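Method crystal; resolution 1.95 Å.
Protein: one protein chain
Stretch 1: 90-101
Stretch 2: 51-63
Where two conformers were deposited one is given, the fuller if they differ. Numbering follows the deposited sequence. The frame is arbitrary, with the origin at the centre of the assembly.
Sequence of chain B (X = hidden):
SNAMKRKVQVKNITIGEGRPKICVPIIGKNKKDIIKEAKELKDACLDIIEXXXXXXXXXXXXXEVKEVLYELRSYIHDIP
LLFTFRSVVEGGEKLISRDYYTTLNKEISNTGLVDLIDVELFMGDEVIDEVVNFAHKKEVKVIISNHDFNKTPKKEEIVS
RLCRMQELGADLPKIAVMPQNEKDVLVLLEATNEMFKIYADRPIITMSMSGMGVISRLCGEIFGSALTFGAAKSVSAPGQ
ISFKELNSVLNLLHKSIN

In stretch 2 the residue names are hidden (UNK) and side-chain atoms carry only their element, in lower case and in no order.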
# COMPACT_ATOMS: atom_id res chain seq x y z
N GLU B 90 12.16 14.38 -19.72
CA GLU B 90 11.74 13.58 -18.59
C GLU B 90 10.52 14.17 -17.84
O GLU B 90 10.36 13.97 -16.66
CB GLU B 90 12.95 13.29 -17.67
CG GLU B 90 14.00 12.47 -18.45
CD GLU B 90 15.06 11.81 -17.60
OE1 GLU B 90 14.75 11.33 -16.48
OE2 GLU B 90 16.21 11.74 -18.08
N GLY B 91 9.68 14.90 -18.58
CA GLY B 91 8.42 15.42 -18.06
C GLY B 91 8.35 16.90 -17.72
O GLY B 91 7.30 17.39 -17.28
N GLY B 92 9.45 17.61 -17.94
CA GLY B 92 9.56 19.02 -17.58
C GLY B 92 8.82 20.03 -18.43
O GLY B 92 8.30 19.71 -19.48
N GLU B 93 8.88 21.28 -17.98
CA GLU B 93 8.13 22.38 -18.57
C GLU B 93 8.88 23.34 -19.49
O GLU B 93 8.26 24.09 -20.22
CB GLU B 93 7.59 23.24 -17.42
CG GLU B 93 6.72 22.47 -16.45
CD GLU B 93 5.38 22.11 -17.05
OE1 GLU B 93 4.80 22.98 -17.74
OE2 GLU B 93 4.90 20.97 -16.81
N LYS B 94 10.21 23.33 -19.46
CA LYS B 94 10.98 24.35 -20.15
C LYS B 94 12.23 23.83 -20.84
O LYS B 94 13.06 23.15 -20.22
CB LYS B 94 11.37 25.39 -19.09
CG LYS B 94 12.25 26.51 -19.54
CD LYS B 94 11.54 27.46 -20.49
CE LYS B 94 12.47 28.64 -20.75
NZ LYS B 94 11.86 29.67 -21.60
N LEU B 95 12.37 24.14 -22.12
CA LEU B 95 13.57 23.78 -22.87
C LEU B 95 14.71 24.74 -22.50
O LEU B 95 14.52 25.96 -22.51
CB LEU B 95 13.34 23.88 -24.38
CG LEU B 95 12.37 22.90 -25.04
CD1 LEU B 95 12.11 23.31 -26.49
CD2 LEU B 95 12.90 21.46 -24.96
N ILE B 96 15.86 24.18 -22.14
CA ILE B 96 17.09 24.97 -21.90
C ILE B 96 18.28 24.20 -22.46
O ILE B 96 18.19 22.99 -22.73
CB ILE B 96 17.35 25.30 -20.40
CG1 ILE B 96 17.59 24.02 -19.60
CG2 ILE B 96 16.22 26.15 -19.85
CD1 ILE B 96 18.00 24.26 -18.13
N SER B 97 19.40 24.89 -22.61
CA SER B 97 20.57 24.25 -23.14
C SER B 97 21.25 23.38 -22.11
O SER B 97 21.02 23.50 -20.90
CB SER B 97 21.58 25.28 -23.67
OG SER B 97 22.21 25.98 -22.61
N ARG B 98 22.09 22.49 -22.61
CA ARG B 98 22.90 21.59 -21.82
C ARG B 98 23.87 22.41 -20.96
O ARG B 98 24.05 22.13 -19.77
CB ARG B 98 23.64 20.70 -22.81
CG ARG B 98 24.70 19.80 -22.27
CD ARG B 98 24.97 18.74 -23.33
NE ARG B 98 23.72 18.05 -23.61
CZ ARG B 98 23.33 16.96 -22.96
NH1 ARG B 98 24.11 16.44 -22.04
NH2 ARG B 98 22.16 16.40 -23.24
N ASP B 99 24.46 23.42 -21.57
CA ASP B 99 25.38 24.31 -20.87
C ASP B 99 24.67 25.07 -19.75
O ASP B 99 25.23 25.22 -18.66
CB ASP B 99 26.06 25.28 -21.83
CG ASP B 99 27.13 24.62 -22.68
OD1 ASP B 99 27.63 23.53 -22.31
OD2 ASP B 99 27.49 25.19 -23.72
N TYR B 100 23.45 25.54 -20.00
CA TYR B 100 22.73 26.27 -18.96
C TYR B 100 22.29 25.33 -17.84
O TYR B 100 22.27 25.71 -16.69
CB TYR B 100 21.54 27.08 -19.49
CG TYR B 100 20.94 27.95 -18.38
CD1 TYR B 100 21.68 28.99 -17.82
CD2 TYR B 100 19.67 27.71 -17.89
CE1 TYR B 100 21.17 29.77 -16.80
CE2 TYR B 100 19.14 28.49 -16.87
CZ TYR B 100 19.90 29.53 -16.33
OH TYR B 100 19.39 30.31 -15.32
N TYR B 101 21.95 24.09 -18.18
CA TYR B 101 21.54 23.12 -17.17
C TYR B 101 22.67 22.93 -16.17
O TYR B 101 22.44 22.91 -14.97
CB TYR B 101 21.18 21.79 -17.84
CG TYR B 101 20.79 20.67 -16.91
CD1 TYR B 101 19.47 20.50 -16.51
CD2 TYR B 101 21.73 19.75 -16.46
CE1 TYR B 101 19.11 19.45 -15.66
CE2 TYR B 101 21.38 18.71 -15.63
CZ TYR B 101 20.07 18.56 -15.23
OH TYR B 101 19.73 17.51 -14.40
N UNK B 51 11.95 22.24 -4.87
CA UNK B 51 11.59 23.34 -5.76
C UNK B 51 11.80 22.87 -7.19
O UNK B 51 12.94 22.63 -7.63
c UNK B 51 12.03 25.75 -6.36
c UNK B 51 12.84 26.92 -6.67
c UNK B 51 14.59 28.53 -6.81
c UNK B 51 14.12 27.33 -6.31
c UNK B 51 13.81 29.31 -7.66
n UNK B 51 10.87 27.12 -7.72
c UNK B 51 12.07 27.74 -7.52
c UNK B 51 10.84 25.95 -7.00
c UNK B 51 12.55 28.94 -8.02
c UNK B 51 12.39 24.61 -5.47
N UNK B 52 10.67 22.71 -7.91
CA UNK B 52 10.67 22.33 -9.31
C UNK B 52 10.80 23.61 -10.08
O UNK B 52 9.82 24.19 -10.52
n UNK B 52 9.76 19.59 -11.72
c UNK B 52 8.82 18.89 -12.34
c UNK B 52 9.34 20.12 -9.37
n UNK B 52 8.49 19.19 -13.60
n UNK B 52 8.20 17.89 -11.72
c UNK B 52 10.20 19.35 -10.33
c UNK B 52 9.37 21.61 -9.71
N UNK B 53 12.06 24.03 -10.24
CA UNK B 53 12.40 25.31 -10.84
C UNK B 53 12.09 25.40 -12.34
O UNK B 53 11.96 26.50 -12.88
c UNK B 53 13.89 25.63 -10.56
c UNK B 53 14.20 27.12 -10.79
c UNK B 53 14.80 24.75 -11.41
N UNK B 54 11.94 24.27 -13.01
CA UNK B 54 11.56 24.29 -14.45
C UNK B 54 10.18 24.93 -14.67
O UNK B 54 9.87 25.32 -15.78
o UNK B 54 11.22 21.51 -13.20
o UNK B 54 9.79 21.43 -14.88
c UNK B 54 10.81 21.89 -14.33
c UNK B 54 11.62 22.91 -15.08
N UNK B 55 9.34 25.03 -13.63
CA UNK B 55 8.03 25.76 -13.74
C UNK B 55 8.22 27.29 -13.62
O UNK B 55 7.38 28.07 -14.08
c UNK B 55 6.92 22.86 -12.28
c UNK B 55 6.31 21.61 -12.44
c UNK B 55 5.13 21.50 -13.16
c UNK B 55 4.56 22.64 -13.73
c UNK B 55 7.03 25.36 -12.65
c UNK B 55 5.18 23.88 -13.56
c UNK B 55 6.38 24.00 -12.85
N UNK B 56 9.31 27.71 -12.99
CA UNK B 56 9.57 29.14 -12.79
C UNK B 56 9.80 29.84 -14.15
O UNK B 56 10.73 29.49 -14.88
c UNK B 56 12.44 31.16 -11.70
c UNK B 56 10.52 32.93 -10.76
c UNK B 56 11.13 30.72 -11.55
c UNK B 56 11.83 33.37 -10.92
c UNK B 56 12.79 32.49 -11.40
c UNK B 56 10.77 29.30 -11.86
c UNK B 56 10.17 31.61 -11.06
N UNK B 57 8.95 30.81 -14.48
CA UNK B 57 9.02 31.48 -15.81
C UNK B 57 10.35 32.17 -16.11
O UNK B 57 10.76 32.23 -17.27
o UNK B 57 5.56 33.89 -16.59
c UNK B 57 6.51 31.75 -16.13
c UNK B 57 5.37 32.66 -16.54
c UNK B 57 7.85 32.46 -16.03
o UNK B 57 4.28 32.12 -16.80
N UNK B 58 11.02 32.68 -15.09
CA UNK B 58 12.32 33.34 -15.31
C UNK B 58 13.52 32.45 -15.02
O UNK B 58 14.60 32.96 -14.72
o UNK B 58 10.99 35.72 -16.10
c UNK B 58 11.35 35.65 -14.93
n UNK B 58 10.85 36.45 -13.99
c UNK B 58 12.38 34.64 -14.48
N UNK B 59 13.36 31.12 -15.17
CA UNK B 59 14.43 30.16 -14.85
C UNK B 59 15.72 30.43 -15.62
O UNK B 59 16.79 30.10 -15.15
c UNK B 59 13.97 28.67 -15.04
c UNK B 59 15.06 27.68 -14.53
c UNK B 59 13.63 28.37 -16.48
N UNK B 60 15.61 31.03 -16.80
CA UNK B 60 16.80 31.31 -17.63
C UNK B 60 17.65 32.48 -17.13
O UNK B 60 18.75 32.71 -17.64
c UNK B 60 15.25 30.58 -21.10
o UNK B 60 15.81 30.12 -22.10
o UNK B 60 14.18 31.25 -21.14
c UNK B 60 15.86 30.29 -19.75
c UNK B 60 16.39 31.53 -19.08
N UNK B 61 17.16 33.20 -16.13
CA UNK B 61 17.90 34.29 -15.53
C UNK B 61 18.35 33.89 -14.12
O UNK B 61 17.55 33.86 -13.17
o UNK B 61 18.31 36.92 -14.05
n UNK B 61 18.08 37.60 -16.18
c UNK B 61 17.06 35.53 -15.50
c UNK B 61 17.86 36.74 -15.18
N UNK B 62 19.63 33.58 -14.00
CA UNK B 62 20.18 33.06 -12.76
C UNK B 62 19.97 34.00 -11.58
O UNK B 62 19.71 33.56 -10.47
c UNK B 62 22.18 31.90 -11.72
c UNK B 62 22.53 33.93 -13.15
c UNK B 62 21.45 30.62 -11.52
c UNK B 62 21.69 32.69 -12.93
N UNK B 63 20.05 35.30 -11.82
CA UNK B 63 19.84 36.28 -10.78
C UNK B 63 18.42 36.21 -10.18
O UNK B 63 18.25 36.31 -8.96
c UNK B 63 20.01 38.78 -10.27
n UNK B 63 20.76 42.53 -10.31
c UNK B 63 20.14 37.69 -11.30
c UNK B 63 20.38 41.20 -9.79
c UNK B 63 20.48 40.13 -10.83
O HOH W 1 6.21 19.17 -15.69
O HOH W 2 9.64 30.81 -19.88

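Position 51 carries one carbon leading to fused five- and six-membered rings with eight carbons and one nitrogen: Trp 51, buried on a strand and out of reach of stretch 1. Position 52 has three carbons, a nitrogen, then a carbon bearing two more nitrogens. Its CA-to-CB bond points toward stretch 1, one terminal nitrogen lies 4.1 Å from Gly 92 CA, and a water links that nitrogen, weakly, to Gly 91 O and Glu 93 OE2. This guanidinium marks Arg 52.

Position 53, one carbon carrying two more, is Val 53, buried and out of reach. Position 54 has two carbons, the second carrying two oxygens. One oxygen accepts from Glu 93 N at 3.2 Å and lies 3.6 Å from Gly 92 CA. The residue is Asp 54, a short carboxylate that reaches the Glu 93 amide while receiving Arg 52 NE at OD1 (2.8 Å) and Arg 52 NH2 at OD2 (2.9 Å).

At position 55 one carbon bears a six-carbon ring with no hydroxyl. Glu 93 CG sits over one face, 3.6 Å from the centroid, in a CH-pi contact. This is Phe 55, whose flat ring offers a pi face to that methylene. Position 56 has the same atoms: Phe 56, buried and out of reach.

Position 57, three carbons with two oxygens on the third, is Glu 57, exposed and pointing away; its backbone O shares a water with Lys 94 NZ. Position 58, two carbons, then one oxygen and one nitrogen, is Asn 58, also exposed.

Position 59 is a carbon carrying two carbons, one of them 3.8 Å from Lys 94 CG; its backbone O accepts from Tyr 100 OH at 2.6 Å. Compact and apolar, it is Val 59. Position 60 has three carbons ending in two oxygens. One oxygen meets Lys 94 NZ at 2.8 Å in a salt bridge, and the second carbon lies 4.2 Å from Ile 96 CG2. It is Glu 60, long enough to bring its carboxylate to the amine.

Position 61 has two carbons, then an oxygen and a nitrogen: Asn 61, whose side chain caps the following helix. Position 62 has four carbons forked at the first, which lies 4.1 Å from Tyr 100 OH: Ile 62. Position 63, four carbons ending in nitrogen, is Lys 63, out of reach.

The contact combines one salt bridge, Lys 94 to Glu 60, with two hydrogen bonds, Glu 93 to Asp 54 and Tyr 100 to Val 59, and apolar packing. Arg 52, within stretch 2, holds the Asp 54 carboxylate.

Stretch 2 51-63: WRVDFFENVENIK
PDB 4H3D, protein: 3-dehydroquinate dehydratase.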